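PDB 5ZCG: probable protein phosphatase 2C 50, which probably removes phosphate from phosphoserine and phosphothreonine in proteins, using bound magnesium, with a likely role in abscisic acid signalling in rice. Local coordinates for residues A[58-63]-A[144-149]; A[161-166]-A[211-216]. The protein carries 5 engineered substitutions. All coordinates share one frame; numbering follows the deposited sequence.

Interaction 1 (A[58-63]-A[144-149]). With MG (magnesium ion), chain F; MG (magnesium ion), chain E.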
loop_
_atom_site.group_PDB
_atom_site.type_symbol
_atom_site.label_atom_id
_atom_site.label_comp_id
_atom_site.label_asym_id
_atom_site.label_seq_id
_atom_site.Cartn_x
_atom_site.Cartn_y
_atom_site.Cartn_z
ATOM N N GLY A 58 -8.248 -0.241 13.360
ATOM C CA GLY A 58 -7.606 -0.418 12.076
ATOM C C GLY A 58 -6.190 0.109 12.034
ATOM O O GLY A 58 -5.884 1.140 12.638
ATOM N N VAL A 59 -5.324 -0.590 11.309
ATOM C CA VAL A 59 -3.970 -0.127 11.039
ATOM C C VAL A 59 -3.788 -0.081 9.530
ATOM O O VAL A 59 -4.086 -1.060 8.828
ATOM C CB VAL A 59 -2.912 -1.022 11.710
ATOM C CG1 VAL A 59 -1.503 -0.679 11.206
ATOM C CG2 VAL A 59 -2.994 -0.873 13.229
ATOM N N PHE A 60 -3.303 1.061 9.037
ATOM C CA PHE A 60 -3.180 1.338 7.610
ATOM C C PHE A 60 -1.742 1.758 7.338
ATOM O O PHE A 60 -1.327 2.855 7.720
ATOM C CB PHE A 60 -4.165 2.425 7.185
ATOM C CG PHE A 60 -5.515 2.293 7.838
ATOM C CD1 PHE A 60 -6.451 1.401 7.345
ATOM C CD2 PHE A 60 -5.830 3.034 8.965
ATOM C CE1 PHE A 60 -7.685 1.261 7.950
ATOM C CE2 PHE A 60 -7.059 2.901 9.576
ATOM C CZ PHE A 60 -7.991 2.014 9.066
ATOM N N ASP A 61 -0.992 0.896 6.673
ATOM C CA ASP A 61 0.424 1.119 6.405
ATOM C C ASP A 61 0.530 1.709 5.001
ATOM O O ASP A 61 0.399 0.996 4.005
ATOM C CB ASP A 61 1.185 -0.195 6.565
ATOM C CG ASP A 61 2.673 -0.069 6.307
ATOM O OD1 ASP A 61 3.146 0.988 5.836
ATOM O OD2 ASP A 61 3.375 -1.062 6.587
ATOM N N GLY A 62 0.761 3.019 4.928
ATOM C CA GLY A 62 0.878 3.674 3.641
ATOM C C GLY A 62 2.268 3.538 3.040
ATOM O O GLY A 62 3.268 3.411 3.744
ATOM N N HIS A 63 2.311 3.511 1.708
ATOM C CA HIS A 63 3.543 3.575 0.931
ATOM C C HIS A 63 3.339 4.568 -0.207
ATOM O O HIS A 63 2.210 4.829 -0.633
ATOM C CB HIS A 63 3.957 2.200 0.380
ATOM C CG HIS A 63 2.870 1.497 -0.371
ATOM N ND1 HIS A 63 2.052 0.554 0.213
ATOM C CD2 HIS A 63 2.455 1.613 -1.655
ATOM C CE1 HIS A 63 1.184 0.114 -0.680
ATOM N NE2 HIS A 63 1.407 0.740 -1.821
ATOM N N SER A 144 -1.888 1.847 0.474
ATOM C CA SER A 144 -1.855 1.545 1.894
ATOM C C SER A 144 -2.356 0.129 2.122
ATOM O O SER A 144 -3.169 -0.388 1.350
ATOM C CB SER A 144 -2.699 2.538 2.698
ATOM O OG SER A 144 -2.794 2.134 4.053
ATOM N N THR A 145 -1.836 -0.501 3.171
ATOM C CA THR A 145 -2.486 -1.688 3.690
ATOM C C THR A 145 -3.711 -1.275 4.489
ATOM O O THR A 145 -3.927 -0.096 4.785
ATOM C CB THR A 145 -1.550 -2.494 4.583
ATOM O OG1 THR A 145 -1.491 -1.887 5.886
ATOM C CG2 THR A 145 -0.161 -2.526 3.991
ATOM N N ALA A 146 -4.519 -2.267 4.843
ATOM C CA ALA A 146 -5.690 -2.036 5.677
ATOM C C ALA A 146 -5.950 -3.329 6.429
ATOM O O ALA A 146 -6.368 -4.319 5.824
ATOM C CB ALA A 146 -6.904 -1.626 4.841
ATOM N N VAL A 147 -5.689 -3.339 7.730
ATOM C CA VAL A 147 -6.087 -4.456 8.572
ATOM C C VAL A 147 -7.056 -3.897 9.602
ATOM O O VAL A 147 -6.712 -2.978 10.356
ATOM C CB VAL A 147 -4.880 -5.169 9.220
ATOM C CG1 VAL A 147 -4.020 -4.215 10.041
ATOM C CG2 VAL A 147 -5.339 -6.357 10.056
ATOM N N VAL A 148 -8.293 -4.389 9.580
ATOM C CA VAL A 148 -9.320 -3.857 10.460
ATOM C C VAL A 148 -9.957 -4.999 11.236
ATOM O O VAL A 148 -10.069 -6.132 10.755
ATOM C CB VAL A 148 -10.392 -3.036 9.697
ATOM C CG1 VAL A 148 -9.733 -2.077 8.696
ATOM C CG2 VAL A 148 -11.396 -3.942 9.008
ATOM N N ALA A 149 -10.356 -4.679 12.459
ATOM C CA ALA A 149 -11.018 -5.601 13.366
ATOM C C ALA A 149 -12.266 -4.917 13.899
ATOM O O ALA A 149 -12.182 -3.878 14.565
ATOM C CB ALA A 149 -10.093 -6.013 14.512
HETATM MG MG MG F . 4.690 2.326 4.909
HETATM MG MG MG E . 5.596 -0.670 6.949
HETATM O O HOH W 1 6.144 -1.329 5.250
HETATM O O HOH W 2 6.004 1.101 5.989
HETATM O O HOH W 3 5.026 0.130 8.822
HETATM O O HOH W 4 5.545 0.737 3.575
HETATM O O HOH W 5 6.262 3.919 4.414
#
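The dinuclear magnesium site of the protein phosphatase 2C fold sits at one end of an antiparallel ladder, just beyond the point where Asp-61 meets Thr-145. The axes of 58-63 and 146-149 come within 4.7 Å and run at 178°, so the strands are almost exactly antiparallel. Val-59 and Val-147 form a regular hydrogen-bonded pair through both their N-H and C=O groups, and Val-59 CB packs on Val-147 CG1.

Nearer the metals the pattern changes. Thr-145 N still donates to Asp-61 O, at 2.8 Å and from above the carbonyl plane, but Asp-61 N turns to the hydroxyl Thr-145 OG1 (2.9 Å, N-H...O 156°). That oxygen lies between the backbone N and the carbonyl carbon of Thr-145 (chi1 79°), and it also hydrogen-bonds with Ser-164 OG. Thr-145 O instead receives Ser-144 OG at 2.6 Å, in plane on a lone pair, and borders the edge of the Phe-60 ring. Farther round the ring, Phe-60 CE1 touches Val-148 CG1 at 4.0 Å; Cys-72 and Ile-76 of helix 67-91 also pack on this phenylalanine.

Replacing Thr-145 by a valine would remove OG1 and would probably leave Asp-61 N without its acceptor and Ser-164 OG without this partner.

The Asp-61 carboxylate, with CG anti to the backbone N, splits its oxygens: OD1 binds one magnesium at 2.2 Å and OD2 the other at 2.3 Å. Gly-62 O joins the first ion at 2.1 Å, a water bridges the pair, and Asp-249 and Asp-311 share the second ion. Asp-61 N and O are both bonded to Thr-145, so this threonine is a second-shell residue that is likely to steady the backbone from which the bridging carboxylate reaches the two metals.

Interaction 2 (A[161-166]-A[211-216])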
loop_
_atom_site.group_PDB
_atom_site.type_symbol
_atom_site.label_atom_id
_atom_site.label_comp_id
_atom_site.label_asym_id
_atom_site.label_seq_id
_atom_site.Cartn_x
_atom_site.Cartn_y
_atom_site.Cartn_z
ATOM N N CYS A 161 -6.164 -6.595 4.108
ATOM C CA CYS A 161 -5.743 -6.345 2.734
ATOM C C CYS A 161 -4.327 -5.777 2.813
ATOM O O CYS A 161 -4.142 -4.608 3.168
ATOM C CB CYS A 161 -6.708 -5.394 2.037
ATOM S SG CYS A 161 -6.201 -4.878 0.397
ATOM N N GLY A 162 -3.334 -6.607 2.500
ATOM C CA GLY A 162 -1.945 -6.179 2.524
ATOM C C GLY A 162 -1.073 -7.005 3.449
ATOM O O GLY A 162 -1.428 -8.139 3.788
ATOM N N ASP A 163 0.073 -6.462 3.868
ATOM C CA ASP A 163 0.999 -7.203 4.717
ATOM C C ASP A 163 1.063 -6.671 6.143
ATOM O O ASP A 163 1.994 -7.011 6.881
ATOM C CB ASP A 163 2.400 -7.239 4.097
ATOM C CG ASP A 163 2.995 -5.863 3.885
ATOM O OD1 ASP A 163 2.483 -4.874 4.451
ATOM O OD2 ASP A 163 3.982 -5.768 3.125
ATOM N N SER A 164 0.117 -5.830 6.548
ATOM C CA SER A 164 -0.092 -5.656 7.970
ATOM C C SER A 164 -0.785 -6.907 8.513
ATOM O O SER A 164 -1.268 -7.761 7.757
ATOM C CB SER A 164 -0.913 -4.400 8.249
ATOM O OG SER A 164 -0.246 -3.229 7.804
ATOM N N ARG A 165 -0.821 -7.031 9.836
ATOM C CA ARG A 165 -1.291 -8.276 10.424
ATOM C C ARG A 165 -1.995 -8.012 11.748
ATOM O O ARG A 165 -1.655 -7.080 12.483
ATOM C CB ARG A 165 -0.125 -9.251 10.614
ATOM C CG ARG A 165 -0.516 -10.658 11.018
ATOM C CD ARG A 165 0.722 -11.446 11.401
ATOM N NE ARG A 165 1.704 -11.457 10.316
ATOM C CZ ARG A 165 3.000 -11.699 10.482
ATOM N NH1 ARG A 165 3.480 -11.951 11.692
ATOM N NH2 ARG A 165 3.817 -11.690 9.435
ATOM N N ILE A 166 -2.998 -8.839 12.036
ATOM C CA ILE A 166 -3.652 -8.863 13.336
ATOM C C ILE A 166 -3.509 -10.261 13.919
ATOM O O ILE A 166 -3.669 -11.263 13.214
ATOM C CB ILE A 166 -5.137 -8.453 13.255
ATOM C CG1 ILE A 166 -5.808 -8.664 14.614
ATOM C CG2 ILE A 166 -5.842 -9.238 12.176
ATOM C CD1 ILE A 166 -7.195 -8.099 14.706
ATOM N N LEU A 211 6.458 -3.942 -5.946
ATOM C CA LEU A 211 5.708 -3.814 -4.704
ATOM C C LEU A 211 5.711 -5.141 -3.964
ATOM O O LEU A 211 5.378 -6.180 -4.541
ATOM C CB LEU A 211 4.267 -3.371 -4.989
ATOM C CG LEU A 211 3.389 -2.913 -3.824
ATOM C CD1 LEU A 211 3.793 -1.514 -3.385
ATOM C CD2 LEU A 211 1.929 -2.938 -4.220
ATOM N N ALA A 212 6.082 -5.099 -2.685
ATOM C CA ALA A 212 6.262 -6.298 -1.878
ATOM C C ALA A 212 4.964 -6.798 -1.262
ATOM O O ALA A 212 5.002 -7.506 -0.252
ATOM C CB ALA A 212 7.308 -6.047 -0.784
ATOM N N MET A 213 3.826 -6.441 -1.846
ATOM C CA MET A 213 2.527 -6.926 -1.417
ATOM C C MET A 213 1.648 -7.124 -2.643
ATOM O O MET A 213 1.766 -6.399 -3.636
ATOM C CB MET A 213 1.840 -5.959 -0.451
ATOM C CG MET A 213 1.490 -4.613 -1.066
ATOM S SD MET A 213 0.718 -3.529 0.146
ATOM C CE MET A 213 1.408 -4.229 1.609
ATOM N N SER A 214 0.776 -8.127 -2.575
ATOM C CA SER A 214 -0.098 -8.467 -3.690
ATOM C C SER A 214 -1.471 -7.815 -3.593
ATOM O O SER A 214 -2.229 -7.855 -4.567
ATOM C CB SER A 214 -0.255 -9.990 -3.790
ATOM O OG SER A 214 -0.519 -10.563 -2.525
ATOM N N ARG A 215 -1.814 -7.231 -2.445
ATOM C CA ARG A 215 -3.084 -6.546 -2.265
ATOM C C ARG A 215 -2.848 -5.270 -1.476
ATOM O O ARG A 215 -1.989 -5.231 -0.589
ATOM C CB ARG A 215 -4.116 -7.421 -1.537
ATOM C CG ARG A 215 -4.271 -8.807 -2.129
ATOM C CD ARG A 215 -5.617 -9.416 -1.816
ATOM N NE ARG A 215 -5.625 -10.836 -2.145
ATOM C CZ ARG A 215 -6.621 -11.666 -1.861
ATOM N NH1 ARG A 215 -7.703 -11.215 -1.236
ATOM N NH2 ARG A 215 -6.533 -12.945 -2.200
ATOM N N SER A 216 -3.614 -4.237 -1.805
ATOM C CA SER A 216 -3.560 -2.959 -1.104
ATOM C C SER A 216 -4.756 -2.125 -1.535
ATOM O O SER A 216 -5.500 -2.494 -2.449
ATOM C CB SER A 216 -2.252 -2.210 -1.385
ATOM O OG SER A 216 -2.422 -1.284 -2.442
#
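Met-213 crosses Asp-163 at about a right angle and can be followed from its root to its methyl. CB lies 4.2 Å from Asp-163 OD2, a marginal contact. CG stands between the backbone N and the carbonyl carbon (chi1 65°), and chi2 is extended; SD stays well short of the carboxylate and lies against the His-63 ring, on strand 53-63. The bend at chi3, 26° and thus away from any staggered position, swings CE toward the aspartate. There the methyl lies over the flat face of the carboxylate, 3.2 Å from Asp-163 CG and 3.1 Å from Asp-163 OD1; this packing is tight.

No hydrogen bond joins the two segments directly. Gly-162 CA approaches Arg-215 O at 3.3 Å in a CA-H...O contact. At the positive phi of Gly-162 (122°) a side chain would collide with the carbonyl O of Cys-161, so the position calls for glycine. Cys-161 SG rests 3.8 Å from Arg-215 CB and 3.5 Å from Ser-216 N.

Polar links run through third residues: Lys-182 forms a salt bridge with Asp-163 OD2 and a hydrogen bond with Ala-212 O, tying both sides together. The contact thus sets the turn between strands 155-161 and 165-170 against the loop ahead of strand 217-218, while Arg-215 leads off to a salt bridge with Glu-188 on helix 186-194.

Interaction 1 closes before interaction 2 opens along the chain, yet their centres are only 8 Å apart. The bridge is strand 143-151, which pairs with 53-63, with 155-161 and with the short strand 217-218 in one antiparallel sheet. Cys-161 N hydrogen-bonds to Ala-146 O at 2.9 Å, continuing the sheet into interaction 2, and the methyl Thr-145 CG2 meets Met-213 CE at 3.3 Å, joining the two contacts. After the turn at 162-164 the chain enters the other sheet on strand 165-170, so interaction 2 lies at one of the chain's crossings between sheets. Asp-61 and Gly-62 of interaction 1 bind magnesium, and the Asp-163 side chain of interaction 2 lies about 6 Å from a magnesium ion.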